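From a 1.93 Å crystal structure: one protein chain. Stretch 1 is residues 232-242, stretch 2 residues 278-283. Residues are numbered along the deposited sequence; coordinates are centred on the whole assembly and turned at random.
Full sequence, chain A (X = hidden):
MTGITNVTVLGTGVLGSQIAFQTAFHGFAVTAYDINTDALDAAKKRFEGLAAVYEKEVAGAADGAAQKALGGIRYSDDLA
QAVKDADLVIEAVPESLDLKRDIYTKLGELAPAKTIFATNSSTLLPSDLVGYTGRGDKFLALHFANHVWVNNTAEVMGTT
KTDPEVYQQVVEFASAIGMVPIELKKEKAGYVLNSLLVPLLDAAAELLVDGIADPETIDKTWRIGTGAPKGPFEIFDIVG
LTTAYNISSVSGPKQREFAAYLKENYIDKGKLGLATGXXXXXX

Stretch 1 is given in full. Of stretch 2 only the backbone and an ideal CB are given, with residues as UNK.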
ATOM      1  N   PRO A 232      -2.620   7.188  -0.441  1.00 26.72           N
ATOM      2  CA  PRO A 232      -1.298   7.789  -0.272  1.00 26.83           C
ATOM      3  C   PRO A 232      -1.251   9.246   0.151  1.00 27.61           C
ATOM      4  O   PRO A 232      -0.399   9.631   0.956  1.00 30.89           O
ATOM      5  CB  PRO A 232      -0.619   7.547  -1.625  1.00 25.06           C
ATOM      6  CG  PRO A 232      -1.300   6.309  -2.143  1.00 29.36           C
ATOM      7  CD  PRO A 232      -2.733   6.448  -1.708  1.00 32.12           C
ATOM      8  N   PHE A 233      -2.128  10.076  -0.390  1.00 27.72           N
ATOM      9  CA  PHE A 233      -1.990  11.500  -0.093  1.00 27.99           C
ATOM     10  C   PHE A 233      -2.582  11.853   1.263  1.00 30.60           C
ATOM     11  O   PHE A 233      -2.071  12.728   1.970  1.00 30.86           O
ATOM     12  CB  PHE A 233      -2.459  12.360  -1.274  1.00 28.76           C
ATOM     13  CG  PHE A 233      -1.580  12.189  -2.488  1.00 30.18           C
ATOM     14  CD1 PHE A 233      -0.410  12.936  -2.611  1.00 29.68           C
ATOM     15  CD2 PHE A 233      -1.907  11.281  -3.492  1.00 26.36           C
ATOM     16  CE1 PHE A 233       0.421  12.780  -3.723  1.00 36.48           C
ATOM     17  CE2 PHE A 233      -1.072  11.120  -4.604  1.00 27.37           C
ATOM     18  CZ  PHE A 233       0.081  11.867  -4.718  1.00 30.96           C
ATOM     19  N   GLU A 234      -3.622  11.128   1.648  1.00 31.21           N
ATOM     20  CA  GLU A 234      -4.143  11.252   3.001  1.00 30.75           C
ATOM     21  C   GLU A 234      -3.040  10.836   3.965  1.00 33.10           C
ATOM     22  O   GLU A 234      -2.841  11.471   5.000  1.00 33.00           O
ATOM     23  CB  GLU A 234      -5.349  10.345   3.167  1.00 30.12           C
ATOM     24  CG  GLU A 234      -6.462  10.658   2.221  1.00 36.14           C
ATOM     25  CD  GLU A 234      -7.628   9.746   2.436  1.00 40.12           C
ATOM     26  OE1 GLU A 234      -7.726   8.740   1.712  1.00 39.36           O
ATOM     27  OE2 GLU A 234      -8.431  10.026   3.347  1.00 36.21           O
ATOM     28  N   ILE A 235      -2.326   9.767   3.613  1.00 29.20           N
ATOM     29  CA  ILE A 235      -1.178   9.294   4.395  1.00 31.21           C
ATOM     30  C   ILE A 235      -0.061  10.333   4.432  1.00 29.07           C
ATOM     31  O   ILE A 235       0.492  10.574   5.506  1.00 31.90           O
ATOM     32  CB  ILE A 235      -0.638   7.932   3.878  1.00 31.61           C
ATOM     33  CG1 ILE A 235      -1.713   6.853   4.037  1.00 33.41           C
ATOM     34  CG2 ILE A 235       0.670   7.562   4.580  1.00 32.15           C
ATOM     35  CD1 ILE A 235      -1.316   5.467   3.531  1.00 35.70           C
ATOM     36  N   PHE A 236       0.286  10.955   3.298  1.00 25.42           N
ATOM     37  CA  PHE A 236       1.274  12.058   3.310  1.00 27.53           C
ATOM     38  C   PHE A 236       0.921  13.173   4.293  1.00 27.90           C
ATOM     39  O   PHE A 236       1.801  13.733   4.961  1.00 29.29           O
ATOM     40  CB  PHE A 236       1.438  12.719   1.925  1.00 26.67           C
ATOM     41  CG  PHE A 236       2.394  12.006   1.007  1.00 31.42           C
ATOM     42  CD1 PHE A 236       1.981  11.566  -0.252  1.00 30.51           C
ATOM     43  CD2 PHE A 236       3.711  11.780   1.401  1.00 30.36           C
ATOM     44  CE1 PHE A 236       2.878  10.905  -1.118  1.00 30.43           C
ATOM     45  CE2 PHE A 236       4.620  11.122   0.548  1.00 31.35           C
ATOM     46  CZ  PHE A 236       4.197  10.683  -0.716  1.00 30.20           C
ATOM     47  N   ASP A 237      -0.348  13.546   4.337  1.00 29.11           N
ATOM     48  CA  ASP A 237      -0.786  14.565   5.301  1.00 29.59           C
ATOM     49  C   ASP A 237      -0.521  14.134   6.750  1.00 30.59           C
ATOM     50  O   ASP A 237      -0.137  14.949   7.587  1.00 28.19           O
ATOM     51  CB  ASP A 237      -2.261  14.936   5.120  1.00 33.17           C
ATOM     52  CG  ASP A 237      -2.517  15.791   3.889  1.00 30.68           C
ATOM     53  OD1 ASP A 237      -1.557  16.324   3.301  1.00 31.75           O
ATOM     54  OD2 ASP A 237      -3.697  15.944   3.512  1.00 31.66           O
ATOM     55  N   ILE A 238      -0.731  12.860   7.043  1.00 28.64           N
ATOM     56  CA  ILE A 238      -0.504  12.328   8.379  1.00 32.34           C
ATOM     57  C   ILE A 238       0.977  12.283   8.732  1.00 33.44           C
ATOM     58  O   ILE A 238       1.368  12.677   9.835  1.00 33.79           O
ATOM     59  CB  ILE A 238      -1.141  10.935   8.507  1.00 30.45           C
ATOM     60  CG1 ILE A 238      -2.656  11.081   8.414  1.00 32.95           C
ATOM     61  CG2 ILE A 238      -0.687  10.264   9.790  1.00 37.51           C
ATOM     62  CD1 ILE A 238      -3.398   9.811   8.279  1.00 31.13           C
ATOM     63  N   VAL A 239       1.792  11.807   7.799  1.00 31.16           N
ATOM     64  CA  VAL A 239       3.242  11.820   7.953  1.00 35.74           C
ATOM     65  C   VAL A 239       3.710  13.238   8.255  1.00 35.05           C
ATOM     66  O   VAL A 239       4.546  13.461   9.136  1.00 37.55           O
ATOM     67  CB  VAL A 239       3.950  11.343   6.656  1.00 37.05           C
ATOM     68  CG1 VAL A 239       5.468  11.437   6.799  1.00 36.25           C
ATOM     69  CG2 VAL A 239       3.556   9.914   6.347  1.00 36.71           C
ATOM     70  N   GLY A 240       3.152  14.196   7.525  1.00 31.60           N
ATOM     71  CA  GLY A 240       3.634  15.554   7.619  1.00 31.99           C
ATOM     72  C   GLY A 240       4.386  15.863   6.354  1.00 30.22           C
ATOM     73  O   GLY A 240       5.246  15.080   5.931  1.00 31.62           O
ATOM     74  N   LEU A 241       4.054  16.971   5.721  1.00 30.05           N
ATOM     75  CA  LEU A 241       4.662  17.249   4.433  1.00 30.22           C
ATOM     76  C   LEU A 241       6.073  17.794   4.575  1.00 32.63           C
ATOM     77  O   LEU A 241       6.915  17.597   3.691  1.00 32.35           O
ATOM     78  CB  LEU A 241       3.758  18.143   3.597  1.00 26.20           C
ATOM     79  CG  LEU A 241       2.332  17.640   3.343  1.00 27.64           C
ATOM     80  CD1 LEU A 241       1.681  18.594   2.327  1.00 25.65           C
ATOM     81  CD2 LEU A 241       2.342  16.192   2.830  1.00 27.86           C
ATOM     82  N   THR A 242       6.366  18.452   5.692  1.00 35.21           N
ATOM     83  CA  THR A 242       7.734  18.892   5.907  1.00 32.14           C
ATOM     84  C   THR A 242       8.617  17.642   5.996  1.00 33.70           C
ATOM     85  O   THR A 242       9.710  17.580   5.425  1.00 32.59           O
ATOM     86  CB  THR A 242       7.905  19.760   7.196  1.00 34.25           C
ATOM     87  OG1 THR A 242       7.805  18.930   8.357  1.00 60.20           O
ATOM     88  CG2 THR A 242       6.812  20.805   7.276  1.00 32.22           C
ATOM     89  N   UNK A 278      -4.199  21.631   7.029  1.00 31.68           N
ATOM     90  CA  UNK A 278      -4.349  21.524   5.583  1.00 34.80           C
ATOM     91  C   UNK A 278      -3.054  21.034   4.968  1.00 33.24           C
ATOM     92  O   UNK A 278      -1.981  21.536   5.298  1.00 30.68           O
ATOM     93  CB  UNK A 278      -4.758  22.867   4.974  1.00 34.80           C
ATOM     94  N   UNK A 279      -3.168  20.035   4.104  1.00 34.68           N
ATOM     95  CA  UNK A 279      -2.065  19.608   3.264  1.00 28.98           C
ATOM     96  C   UNK A 279      -2.562  19.352   1.850  1.00 31.61           C
ATOM     97  O   UNK A 279      -3.097  20.258   1.204  1.00 35.85           O
ATOM     98  CB  UNK A 279      -1.399  18.356   3.838  1.00 28.98           C
ATOM     99  N   UNK A 280      -2.411  18.131   1.354  1.00 28.30           N
ATOM    100  CA  UNK A 280      -3.126  17.756   0.144  1.00 29.63           C
ATOM    101  C   UNK A 280      -4.638  17.933   0.330  1.00 39.60           C
ATOM    102  O   UNK A 280      -5.356  18.263  -0.618  1.00 35.09           O
ATOM    103  CB  UNK A 280      -2.800  16.311  -0.238  1.00 29.63           C
ATOM    104  N   UNK A 281      -5.121  17.712   1.549  1.00 34.92           N
ATOM    105  CA  UNK A 281      -6.535  17.941   1.864  1.00 36.66           C
ATOM    106  C   UNK A 281      -6.685  19.038   2.893  1.00 38.39           C
ATOM    107  O   UNK A 281      -5.734  19.368   3.603  1.00 30.94           O
ATOM    108  CB  UNK A 281      -7.194  16.656   2.371  1.00 36.66           C
ATOM    109  N   UNK A 282      -7.890  19.599   2.973  1.00 40.29           N
ATOM    110  CA  UNK A 282      -8.200  20.624   3.963  1.00 43.33           C
ATOM    111  C   UNK A 282      -8.946  19.944   5.107  1.00 36.67           C
ATOM    112  O   UNK A 282      -9.872  19.168   4.871  1.00 41.71           O
ATOM    113  CB  UNK A 282      -9.023  21.763   3.357  1.00 43.33           C
ATOM    114  N   UNK A 283      -8.520  20.203   6.339  1.00 39.74           N
ATOM    115  CA  UNK A 283      -9.088  19.527   7.505  1.00 39.00           C
ATOM    116  C   UNK A 283      -9.870  20.507   8.380  1.00 44.30           C
ATOM    117  O   UNK A 283      -9.839  21.724   8.082  1.00 57.00           O
ATOM    118  CB  UNK A 283      -7.982  18.858   8.323  1.00 39.00           C
TER

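At 278 the CA-to-CB bond points away from the helix, and no atom of stretch 1 lies within 5.5 Å of the ideal CB, so almost any side chain would suit. The deposited residue is E278, which makes no contact with stretch 1.

At 279 CA-to-CB points toward stretch 1, and the ideal CB of 279 would sit 2.1 Å from D237 OD1, a clash, and 3.4 Å from L241 CD1, which is tight. Phi/psi of -137/-120 is also uncommon for a residue with a side chain. Glycine is the clear expectation, and G279 is found; its bare CA packs 3.3 Å from D237 OD1.

At 280 the ideal CB points toward the helix, 3.8 Å from D237 OD1 and 4.1 Å from F233 CB. The N of 280 lies 2.8 Å from D237 OD1, a hydrogen bond (N-H...O angle 146°) available to any residue but proline. Beyond CB, stretch 1 presents F233, F236 and L241, an apolar surface suited to leucine, methionine or an aromatic. The residue is F280, with chi1 in m. The edge of F233 meets its face (centroids 4.7 Å apart, planes at 64°), with F233 CD1 3.5 Å from F280 CZ. F280 CE2 also approaches L241 CD2 at 3.7 Å and F236 CB at 3.8 Å.

Position 281 again points toward stretch 1, its ideal CB 3.7 Å from D237 OD2. The N of 281 donates to D237 OD2 (3.0 Å, 154°), so both carboxylate oxygens accept from successive amides. A long side chain could run along F233 and E234; a flat ring or an aliphatic chain would serve. Y281 places CE2 3.4 Å from E234 CG and 4.3 Å from F233 CB. Its hydroxyl is hydrogen-bonded elsewhere in the structure.

Position 282 points away, with nothing of stretch 1 within 5.5 Å of its ideal CB. Polar or charged residues are as plausible as any; R282 is poorly ordered and leaves the helix untouched.

At 283 CA-to-CB turns back toward stretch 1, but no atom there comes within 5.5 Å of the ideal CB. Only a long side chain can reach D237 OD2, 7.1 Å from the ideal CB of 283, and one ending in a donor would profit: lysine, arginine or tyrosine. Y283 is deposited. Y283 OH donates to D237 OD2 at 2.6 Å, adding a third hydrogen bond to this carboxylate. A water bridges the remaining gap, donating to Y283 OH and to E234 O, each 2.7 Å from the water O.

Stretch 2 (278-283) EGFYRY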
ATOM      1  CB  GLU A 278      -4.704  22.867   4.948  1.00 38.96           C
ATOM      2  CG  GLU A 278      -4.926  22.766   3.445  1.00 45.45           C
ATOM      3  CD  GLU A 278      -5.469  24.032   2.825  1.00 52.40           C
ATOM      4  OE1 GLU A 278      -5.665  25.025   3.555  1.00 48.71           O
ATOM      5  OE2 GLU A 278      -5.719  24.024   1.600  1.00 41.90           O
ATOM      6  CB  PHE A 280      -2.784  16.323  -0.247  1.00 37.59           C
ATOM      7  CG  PHE A 280      -1.417  16.189  -0.801  1.00 38.18           C
ATOM      8  CD1 PHE A 280      -1.170  16.535  -2.126  1.00 37.65           C
ATOM      9  CD2 PHE A 280      -0.371  15.729  -0.016  1.00 35.69           C
ATOM     10  CE1 PHE A 280       0.100  16.422  -2.653  1.00 33.85           C
ATOM     11  CE2 PHE A 280       0.898  15.611  -0.531  1.00 37.19           C
ATOM     12  CZ  PHE A 280       1.139  15.959  -1.856  1.00 33.95           C
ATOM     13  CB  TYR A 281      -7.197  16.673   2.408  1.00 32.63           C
ATOM     14  CG  TYR A 281      -7.229  15.549   1.413  1.00 36.28           C
ATOM     15  CD1 TYR A 281      -8.307  15.395   0.525  1.00 33.94           C
ATOM     16  CD2 TYR A 281      -6.183  14.633   1.352  1.00 34.34           C
ATOM     17  CE1 TYR A 281      -8.327  14.340  -0.399  1.00 35.03           C
ATOM     18  CE2 TYR A 281      -6.190  13.589   0.441  1.00 33.78           C
ATOM     19  CZ  TYR A 281      -7.259  13.441  -0.431  1.00 36.88           C
ATOM     20  OH  TYR A 281      -7.233  12.390  -1.320  1.00 39.35           O
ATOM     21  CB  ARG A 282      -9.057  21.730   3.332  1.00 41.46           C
ATOM     22  CG  ARG A 282      -9.231  22.957   4.208  1.00 62.69           C
ATOM     23  CD  ARG A 282      -9.888  24.095   3.440  1.00 85.98           C
ATOM     24  NE  ARG A 282      -9.859  25.343   4.197  1.00105.53           N
ATOM     25  CZ  ARG A 282     -10.366  26.494   3.766  1.00113.85           C
ATOM     26  NH1 ARG A 282     -10.950  26.563   2.576  1.00 86.90           N
ATOM     27  NH2 ARG A 282     -10.290  27.582   4.523  1.00104.29           N
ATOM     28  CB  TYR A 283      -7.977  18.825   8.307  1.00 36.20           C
ATOM     29  CG  TYR A 283      -7.281  17.792   7.466  1.00 35.84           C
ATOM     30  CD1 TYR A 283      -6.100  18.094   6.777  1.00 38.49           C
ATOM     31  CD2 TYR A 283      -7.808  16.508   7.346  1.00 40.07           C
ATOM     32  CE1 TYR A 283      -5.464  17.138   5.981  1.00 36.84           C
ATOM     33  CE2 TYR A 283      -7.184  15.546   6.561  1.00 40.18           C
ATOM     34  CZ  TYR A 283      -6.012  15.869   5.884  1.00 37.82           C
ATOM     35  OH  TYR A 283      -5.411  14.909   5.121  1.00 34.42           O
TER
HETATM   36  O   HOH W   1      -5.092  12.405   6.168  1.00 35.64           O
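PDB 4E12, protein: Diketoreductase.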